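PDB 3LK5: geranylgeranyl pyrophosphate synthase from Corynebacterium glutamicum, which probably catalyses the magnesium-dependent condensation of allylic and isopentenyl diphosphates into longer prenyl diphosphates. Local coordinates for residues 65-78 against 219-232. Numbering follows the deposited sequence.
Sequences IRPLYAWAGFLAAQ and YTIARPLHLGASIA
Arg66 stretches across the start of segment 219-232, its chain lying over the ring of Tyr219 with Thr220 beside it, and buries more surface than any other residue here. Straightened as far as NE, the chain lays CD over one face of the Tyr219 ring, 4.0 Å from the ring centroid in a CH-pi contact. NE follows over the same face, offset toward the rim, with the guanidinium and ring planes 34° apart. NH2 gives a weak, bent hydrogen bond to Thr220 OG1 (3.0 Å), while Thr220 CG2 sits over one guanidinium face, toward its rim. Tyr219 OH bonds to Gln101 of helix 87-111, and the Tyr219 side chain lies about 7 Å from that of Asp108, a magnesium ligand of this enzyme, though no ion is bound to this chain. Tyr69 is the second large contributor. Ile221 CG2 sits almost squarely over its ring, 3.7 Å from the centroid, placed there by a chi1 of -51° that sets this methyl anti to the backbone N; Leu225 CD2 approaches the ring obliquely. The phenol oxygen is hydrogen-bonded to Tyr245 of helix 236-263. Both helices belong to the all-helical fold of trans-prenyltransferases; segments 65-78 and 219-231 cross at -42°, with axes 6.3 Å apart at closest approach. Gly73 and Gly228 permit this approach, since neither places a side chain between the backbones. CA-H...O contacts run both ways there: Ala70 CA meets Pro224 O at 3.1 Å, and Gly228 CA meets Ala70 O at the same 3.1 Å. Beyond the glycines, Ala232 CB packs against Phe74 CD1 (3.5 Å) and Ala77 CB.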
ATOM      1  N   ILE A  65     -18.479  -1.605   8.684  1.00 26.28           N
ATOM      2  CA  ILE A  65     -18.537  -2.747   9.618  1.00 27.46           C
ATOM      3  C   ILE A  65     -17.210  -2.904  10.375  1.00 25.23           C
ATOM      4  O   ILE A  65     -17.180  -3.266  11.562  1.00 25.03           O
ATOM      5  CB  ILE A  65     -18.918  -4.061   8.860  1.00 30.68           C
ATOM      6  CG1 ILE A  65     -19.274  -5.170   9.851  1.00 41.76           C
ATOM      7  CG2 ILE A  65     -17.808  -4.572   8.014  1.00 40.12           C
ATOM      8  CD1 ILE A  65     -20.246  -4.706  10.899  1.00 36.75           C
ATOM      9  N   ARG A  66     -16.093  -2.604   9.691  1.00 25.09           N
ATOM     10  CA  ARG A  66     -14.786  -2.811  10.327  1.00 24.92           C
ATOM     11  C   ARG A  66     -14.528  -1.789  11.434  1.00 23.44           C
ATOM     12  O   ARG A  66     -14.207  -2.188  12.539  1.00 24.59           O
ATOM     13  CB  ARG A  66     -13.628  -2.938   9.288  1.00 25.55           C
ATOM     14  CG  ARG A  66     -13.800  -4.149   8.367  1.00 28.69           C
ATOM     15  CD  ARG A  66     -12.842  -4.163   7.166  1.00 27.87           C
ATOM     16  NE  ARG A  66     -13.261  -5.237   6.265  1.00 30.22           N
ATOM     17  CZ  ARG A  66     -14.275  -5.160   5.404  1.00 29.50           C
ATOM     18  NH1 ARG A  66     -14.973  -4.047   5.277  1.00 31.25           N
ATOM     19  NH2 ARG A  66     -14.587  -6.217   4.660  1.00 32.21           N
ATOM     20  N   PRO A  67     -14.720  -0.468  11.172  1.00 23.45           N
ATOM     21  CA  PRO A  67     -14.631   0.481  12.284  1.00 23.93           C
ATOM     22  C   PRO A  67     -15.653   0.183  13.358  1.00 23.67           C
ATOM     23  O   PRO A  67     -15.381   0.357  14.540  1.00 23.79           O
ATOM     24  CB  PRO A  67     -14.998   1.840  11.641  1.00 24.36           C
ATOM     25  CG  PRO A  67     -14.646   1.690  10.206  1.00 23.19           C
ATOM     26  CD  PRO A  67     -14.894   0.214   9.878  1.00 23.41           C
ATOM     27  N   LEU A  68     -16.827  -0.277  12.959  1.00 24.28           N
ATOM     28  CA  LEU A  68     -17.843  -0.634  13.979  1.00 25.12           C
ATOM     29  C   LEU A  68     -17.366  -1.745  14.933  1.00 23.84           C
ATOM     30  O   LEU A  68     -17.535  -1.663  16.148  1.00 23.55           O
ATOM     31  CB  LEU A  68     -19.132  -1.056  13.274  1.00 27.77           C
ATOM     32  CG  LEU A  68     -20.354  -1.331  14.177  1.00 42.09           C
ATOM     33  CD1 LEU A  68     -20.651  -0.243  15.269  1.00 30.12           C
ATOM     34  CD2 LEU A  68     -21.556  -1.548  13.255  1.00 30.59           C
ATOM     35  N   TYR A  69     -16.724  -2.775  14.383  1.00 24.61           N
ATOM     36  CA  TYR A  69     -16.156  -3.830  15.210  1.00 24.46           C
ATOM     37  C   TYR A  69     -14.979  -3.366  16.044  1.00 23.86           C
ATOM     38  O   TYR A  69     -14.851  -3.799  17.181  1.00 24.67           O
ATOM     39  CB  TYR A  69     -15.808  -5.096  14.389  1.00 24.57           C
ATOM     40  CG  TYR A  69     -16.984  -6.050  14.268  1.00 24.58           C
ATOM     41  CD1 TYR A  69     -17.490  -6.394  13.028  1.00 24.73           C
ATOM     42  CD2 TYR A  69     -17.577  -6.609  15.421  1.00 25.80           C
ATOM     43  CE1 TYR A  69     -18.565  -7.280  12.912  1.00 26.89           C
ATOM     44  CE2 TYR A  69     -18.626  -7.488  15.323  1.00 25.97           C
ATOM     45  CZ  TYR A  69     -19.107  -7.832  14.065  1.00 26.23           C
ATOM     46  OH  TYR A  69     -20.155  -8.727  13.965  1.00 28.95           O
ATOM     47  N   ALA A  70     -14.107  -2.502  15.503  1.00 22.78           N
ATOM     48  CA  ALA A  70     -13.040  -1.948  16.312  1.00 22.52           C
ATOM     49  C   ALA A  70     -13.611  -1.177  17.525  1.00 23.28           C
ATOM     50  O   ALA A  70     -13.136  -1.312  18.662  1.00 23.28           O
ATOM     51  CB  ALA A  70     -12.130  -1.027  15.454  1.00 23.53           C
ATOM     52  N   TRP A  71     -14.624  -0.352  17.260  1.00 22.44           N
ATOM     53  CA  TRP A  71     -15.282   0.390  18.323  1.00 23.39           C
ATOM     54  C   TRP A  71     -15.916  -0.525  19.372  1.00 22.44           C
ATOM     55  O   TRP A  71     -15.772  -0.297  20.557  1.00 22.39           O
ATOM     56  CB  TRP A  71     -16.315   1.356  17.704  1.00 25.23           C
ATOM     57  CG  TRP A  71     -17.112   2.187  18.696  1.00 26.82           C
ATOM     58  CD1 TRP A  71     -18.484   2.211  18.809  1.00 27.96           C
ATOM     59  CD2 TRP A  71     -16.616   3.142  19.645  1.00 26.94           C
ATOM     60  NE1 TRP A  71     -18.860   3.085  19.796  1.00 27.23           N
ATOM     61  CE2 TRP A  71     -17.743   3.681  20.319  1.00 27.93           C
ATOM     62  CE3 TRP A  71     -15.338   3.593  19.999  1.00 27.37           C
ATOM     63  CZ2 TRP A  71     -17.624   4.627  21.348  1.00 28.63           C
ATOM     64  CZ3 TRP A  71     -15.212   4.541  21.019  1.00 28.29           C
ATOM     65  CH2 TRP A  71     -16.365   5.048  21.680  1.00 28.80           C
ATOM     66  N   ALA A  72     -16.576  -1.575  18.916  1.00 23.44           N
ATOM     67  CA  ALA A  72     -17.181  -2.558  19.819  1.00 23.36           C
ATOM     68  C   ALA A  72     -16.129  -3.254  20.653  1.00 23.21           C
ATOM     69  O   ALA A  72     -16.365  -3.531  21.831  1.00 24.12           O
ATOM     70  CB  ALA A  72     -17.971  -3.576  19.020  1.00 23.89           C
ATOM     71  N   GLY A  73     -14.989  -3.580  20.049  1.00 20.90           N
ATOM     72  CA  GLY A  73     -13.871  -4.169  20.822  1.00 21.98           C
ATOM     73  C   GLY A  73     -13.342  -3.257  21.910  1.00 22.29           C
ATOM     74  O   GLY A  73     -13.051  -3.691  23.048  1.00 22.83           O
ATOM     75  N   PHE A  74     -13.226  -1.979  21.577  1.00 22.34           N
ATOM     76  CA  PHE A  74     -12.828  -0.959  22.564  1.00 22.53           C
ATOM     77  C   PHE A  74     -13.841  -0.903  23.710  1.00 23.24           C
ATOM     78  O   PHE A  74     -13.456  -0.923  24.885  1.00 23.90           O
ATOM     79  CB  PHE A  74     -12.701   0.414  21.875  1.00 23.16           C
ATOM     80  CG  PHE A  74     -12.374   1.545  22.818  1.00 25.27           C
ATOM     81  CD1 PHE A  74     -11.064   1.772  23.225  1.00 24.31           C
ATOM     82  CD2 PHE A  74     -13.394   2.381  23.296  1.00 24.37           C
ATOM     83  CE1 PHE A  74     -10.750   2.805  24.109  1.00 25.27           C
ATOM     84  CE2 PHE A  74     -13.110   3.419  24.173  1.00 25.60           C
ATOM     85  CZ  PHE A  74     -11.775   3.628  24.598  1.00 25.62           C
ATOM     86  N   LEU A  75     -15.125  -0.857  23.374  1.00 23.34           N
ATOM     87  CA  LEU A  75     -16.155  -0.760  24.404  1.00 24.56           C
ATOM     88  C   LEU A  75     -16.212  -2.047  25.255  1.00 25.91           C
ATOM     89  O   LEU A  75     -16.393  -1.975  26.464  1.00 27.55           O
ATOM     90  CB  LEU A  75     -17.527  -0.489  23.791  1.00 25.93           C
ATOM     91  CG  LEU A  75     -17.702   0.870  23.093  1.00 29.59           C
ATOM     92  CD1 LEU A  75     -19.096   0.928  22.498  1.00 28.09           C
ATOM     93  CD2 LEU A  75     -17.445   2.044  24.055  1.00 27.79           C
ATOM     94  N   ALA A  76     -16.071  -3.201  24.617  1.00 25.62           N
ATOM     95  CA  ALA A  76     -16.050  -4.481  25.337  1.00 27.48           C
ATOM     96  C   ALA A  76     -14.935  -4.544  26.403  1.00 30.15           C
ATOM     97  O   ALA A  76     -15.157  -5.083  27.503  1.00 30.47           O
ATOM     98  CB  ALA A  76     -15.958  -5.669  24.356  1.00 27.34           C
ATOM     99  N   ALA A  77     -13.768  -3.976  26.093  1.00 30.97           N
ATOM    100  CA  ALA A  77     -12.600  -3.991  26.981  1.00 34.27           C
ATOM    101  C   ALA A  77     -12.589  -2.842  27.956  1.00 38.66           C
ATOM    102  O   ALA A  77     -11.936  -2.887  28.986  1.00 38.58           O
ATOM    103  CB  ALA A  77     -11.324  -3.925  26.158  1.00 34.00           C
ATOM    104  N   GLN A  78     -13.252  -1.761  27.589  1.00 43.33           N
ATOM    105  CA  GLN A  78     -13.088  -0.529  28.341  1.00 46.23           C
ATOM    106  C   GLN A  78     -14.008  -0.662  29.533  1.00 50.58           C
ATOM    107  O   GLN A  78     -13.811   0.005  30.544  1.00 52.25           O
ATOM    108  CB  GLN A  78     -13.423   0.685  27.477  1.00 44.32           C
ATOM    109  CG  GLN A  78     -12.757   1.952  27.957  1.00 54.81           C
ATOM    110  CD  GLN A  78     -13.691   3.139  27.967  1.00 42.96           C
ATOM    111  OE1 GLN A  78     -13.257   4.270  28.158  1.00 55.13           O
ATOM    112  NE2 GLN A  78     -14.986   2.890  27.769  1.00 54.88           N
ATOM    113  N   TYR A 219      -9.797 -10.261   8.739  1.00 25.94           N
ATOM    114  CA  TYR A 219      -9.770  -8.902   8.246  1.00 26.32           C
ATOM    115  C   TYR A 219     -10.980  -8.074   8.697  1.00 26.20           C
ATOM    116  O   TYR A 219     -10.861  -6.901   9.042  1.00 25.89           O
ATOM    117  CB  TYR A 219      -9.730  -8.978   6.713  1.00 26.85           C
ATOM    118  CG  TYR A 219      -9.907  -7.650   6.042  1.00 28.04           C
ATOM    119  CD1 TYR A 219      -9.101  -6.551   6.418  1.00 28.24           C
ATOM    120  CD2 TYR A 219     -10.828  -7.490   5.008  1.00 27.62           C
ATOM    121  CE1 TYR A 219      -9.249  -5.328   5.797  1.00 27.10           C
ATOM    122  CE2 TYR A 219     -10.974  -6.287   4.348  1.00 27.70           C
ATOM    123  CZ  TYR A 219     -10.173  -5.210   4.752  1.00 29.31           C
ATOM    124  OH  TYR A 219     -10.321  -3.999   4.155  1.00 29.01           O
ATOM    125  N   THR A 220     -12.150  -8.699   8.713  1.00 24.54           N
ATOM    126  CA  THR A 220     -13.390  -7.921   8.807  1.00 25.46           C
ATOM    127  C   THR A 220     -13.911  -7.827  10.223  1.00 25.09           C
ATOM    128  O   THR A 220     -14.533  -6.817  10.594  1.00 26.25           O
ATOM    129  CB  THR A 220     -14.466  -8.532   7.862  1.00 25.87           C
ATOM    130  OG1 THR A 220     -13.955  -8.508   6.521  1.00 27.41           O
ATOM    131  CG2 THR A 220     -15.836  -7.783   7.954  1.00 25.55           C
ATOM    132  N   ILE A 221     -13.658  -8.871  11.007  1.00 24.70           N
ATOM    133  CA  ILE A 221     -14.217  -8.936  12.330  1.00 23.15           C
ATOM    134  C   ILE A 221     -13.217  -9.186  13.428  1.00 22.54           C
ATOM    135  O   ILE A 221     -13.159  -8.414  14.403  1.00 22.16           O
ATOM    136  CB  ILE A 221     -15.364 -10.053  12.424  1.00 21.71           C
ATOM    137  CG1 ILE A 221     -16.362  -9.853  11.286  1.00 25.02           C
ATOM    138  CG2 ILE A 221     -16.024  -9.981  13.850  1.00 24.09           C
ATOM    139  CD1 ILE A 221     -17.799 -10.569  11.534  1.00 24.73           C
ATOM    140  N   ALA A 222     -12.441 -10.266  13.314  1.00 22.16           N
ATOM    141  CA  ALA A 222     -11.573 -10.630  14.439  1.00 21.92           C
ATOM    142  C   ALA A 222     -10.483  -9.604  14.722  1.00 21.21           C
ATOM    143  O   ALA A 222     -10.304  -9.185  15.870  1.00 20.44           O
ATOM    144  CB  ALA A 222     -10.934 -12.034  14.249  1.00 22.38           C
ATOM    145  N   ARG A 223      -9.742  -9.209  13.699  1.00 22.14           N
ATOM    146  CA  ARG A 223      -8.699  -8.228  13.967  1.00 21.93           C
ATOM    147  C   ARG A 223      -9.230  -6.812  14.309  1.00 22.25           C
ATOM    148  O   ARG A 223      -8.626  -6.162  15.149  1.00 23.52           O
ATOM    149  CB  ARG A 223      -7.618  -8.157  12.863  1.00 22.39           C
ATOM    150  CG  ARG A 223      -6.786  -9.449  12.667  1.00 23.21           C
ATOM    151  CD  ARG A 223      -6.004  -9.812  13.911  1.00 23.62           C
ATOM    152  NE  ARG A 223      -5.071 -10.925  13.618  1.00 24.92           N
ATOM    153  CZ  ARG A 223      -4.399 -11.591  14.554  1.00 27.25           C
ATOM    154  NH1 ARG A 223      -4.498 -11.255  15.848  1.00 26.16           N
ATOM    155  NH2 ARG A 223      -3.571 -12.580  14.205  1.00 27.31           N
ATOM    156  N   PRO A 224     -10.320  -6.325  13.662  1.00 22.01           N
ATOM    157  CA  PRO A 224     -10.853  -5.036  14.160  1.00 21.39           C
ATOM    158  C   PRO A 224     -11.211  -5.136  15.654  1.00 21.21           C
ATOM    159  O   PRO A 224     -10.902  -4.235  16.397  1.00 20.47           O
ATOM    160  CB  PRO A 224     -12.103  -4.817  13.271  1.00 20.62           C
ATOM    161  CG  PRO A 224     -11.606  -5.375  11.904  1.00 22.82           C
ATOM    162  CD  PRO A 224     -10.938  -6.702  12.368  1.00 21.81           C
ATOM    163  N   LEU A 225     -11.862  -6.222  16.091  1.00 20.34           N
ATOM    164  CA  LEU A 225     -12.182  -6.369  17.538  1.00 21.21           C
ATOM    165  C   LEU A 225     -10.913  -6.339  18.367  1.00 22.22           C
ATOM    166  O   LEU A 225     -10.845  -5.676  19.401  1.00 22.12           O
ATOM    167  CB  LEU A 225     -12.875  -7.724  17.843  1.00 21.07           C
ATOM    168  CG  LEU A 225     -14.372  -7.674  17.439  1.00 22.88           C
ATOM    169  CD1 LEU A 225     -14.952  -9.117  17.310  1.00 22.46           C
ATOM    170  CD2 LEU A 225     -15.227  -6.808  18.376  1.00 22.47           C
ATOM    171  N   HIS A 226      -9.928  -7.115  17.912  1.00 22.50           N
ATOM    172  CA  HIS A 226      -8.623  -7.176  18.569  1.00 22.36           C
ATOM    173  C   HIS A 226      -8.005  -5.777  18.672  1.00 22.23           C
ATOM    174  O   HIS A 226      -7.541  -5.367  19.736  1.00 20.80           O
ATOM    175  CB  HIS A 226      -7.705  -8.159  17.789  1.00 21.31           C
ATOM    176  CG  HIS A 226      -6.408  -8.456  18.474  1.00 21.59           C
ATOM    177  ND1 HIS A 226      -5.431  -9.256  17.908  1.00 22.15           N
ATOM    178  CD2 HIS A 226      -5.901  -8.013  19.650  1.00 21.19           C
ATOM    179  CE1 HIS A 226      -4.379  -9.292  18.717  1.00 21.23           C
ATOM    180  NE2 HIS A 226      -4.645  -8.554  19.780  1.00 22.65           N
ATOM    181  N   LEU A 227      -8.029  -5.035  17.561  1.00 22.24           N
ATOM    182  CA  LEU A 227      -7.454  -3.682  17.557  1.00 21.81           C
ATOM    183  C   LEU A 227      -8.120  -2.767  18.613  1.00 22.41           C
ATOM    184  O   LEU A 227      -7.434  -2.106  19.423  1.00 22.13           O
ATOM    185  CB  LEU A 227      -7.606  -3.099  16.135  1.00 20.92           C
ATOM    186  CG  LEU A 227      -7.189  -1.640  15.948  1.00 22.72           C
ATOM    187  CD1 LEU A 227      -5.652  -1.563  16.269  1.00 23.37           C
ATOM    188  CD2 LEU A 227      -7.526  -1.129  14.511  1.00 22.06           C
ATOM    189  N   GLY A 228      -9.448  -2.718  18.580  1.00 20.75           N
ATOM    190  CA  GLY A 228     -10.199  -1.889  19.541  1.00 21.10           C
ATOM    191  C   GLY A 228      -9.929  -2.315  20.970  1.00 22.31           C
ATOM    192  O   GLY A 228      -9.685  -1.469  21.850  1.00 21.88           O
ATOM    193  N   ALA A 229      -9.945  -3.627  21.217  1.00 22.41           N
ATOM    194  CA  ALA A 229      -9.649  -4.122  22.575  1.00 22.41           C
ATOM    195  C   ALA A 229      -8.236  -3.802  23.049  1.00 22.06           C
ATOM    196  O   ALA A 229      -8.042  -3.445  24.226  1.00 21.76           O
ATOM    197  CB  ALA A 229      -9.969  -5.655  22.721  1.00 22.51           C
ATOM    198  N   SER A 230      -7.250  -3.900  22.146  1.00 22.58           N
ATOM    199  CA  SER A 230      -5.859  -3.553  22.488  1.00 23.03           C
ATOM    200  C   SER A 230      -5.729  -2.074  22.826  1.00 22.37           C
ATOM    201  O   SER A 230      -5.025  -1.712  23.766  1.00 22.88           O
ATOM    202  CB  SER A 230      -4.918  -3.906  21.309  1.00 23.60           C
ATOM    203  OG  SER A 230      -4.833  -5.325  21.215  1.00 24.58           O
ATOM    204  N   ILE A 231      -6.447  -1.229  22.093  1.00 23.08           N
ATOM    205  CA  ILE A 231      -6.402   0.238  22.375  1.00 23.75           C
ATOM    206  C   ILE A 231      -6.873   0.501  23.816  1.00 23.51           C
ATOM    207  O   ILE A 231      -6.263   1.314  24.546  1.00 23.15           O
ATOM    208  CB  ILE A 231      -7.216   1.029  21.349  1.00 23.88           C
ATOM    209  CG1 ILE A 231      -6.524   0.946  19.984  1.00 25.26           C
ATOM    210  CG2 ILE A 231      -7.389   2.553  21.775  1.00 23.69           C
ATOM    211  CD1 ILE A 231      -7.400   1.412  18.807  1.00 25.86           C
ATOM    212  N   ALA A 232      -7.899  -0.251  24.231  1.00 22.84           N
ATOM    213  CA  ALA A 232      -8.500  -0.117  25.575  1.00 26.00           C
ATOM    214  C   ALA A 232      -7.723  -0.858  26.655  1.00 27.30           C
ATOM    215  O   ALA A 232      -8.029  -0.712  27.835  1.00 28.46           O
ATOM    216  CB  ALA A 232      -9.959  -0.604  25.558  1.00 25.87           C
TER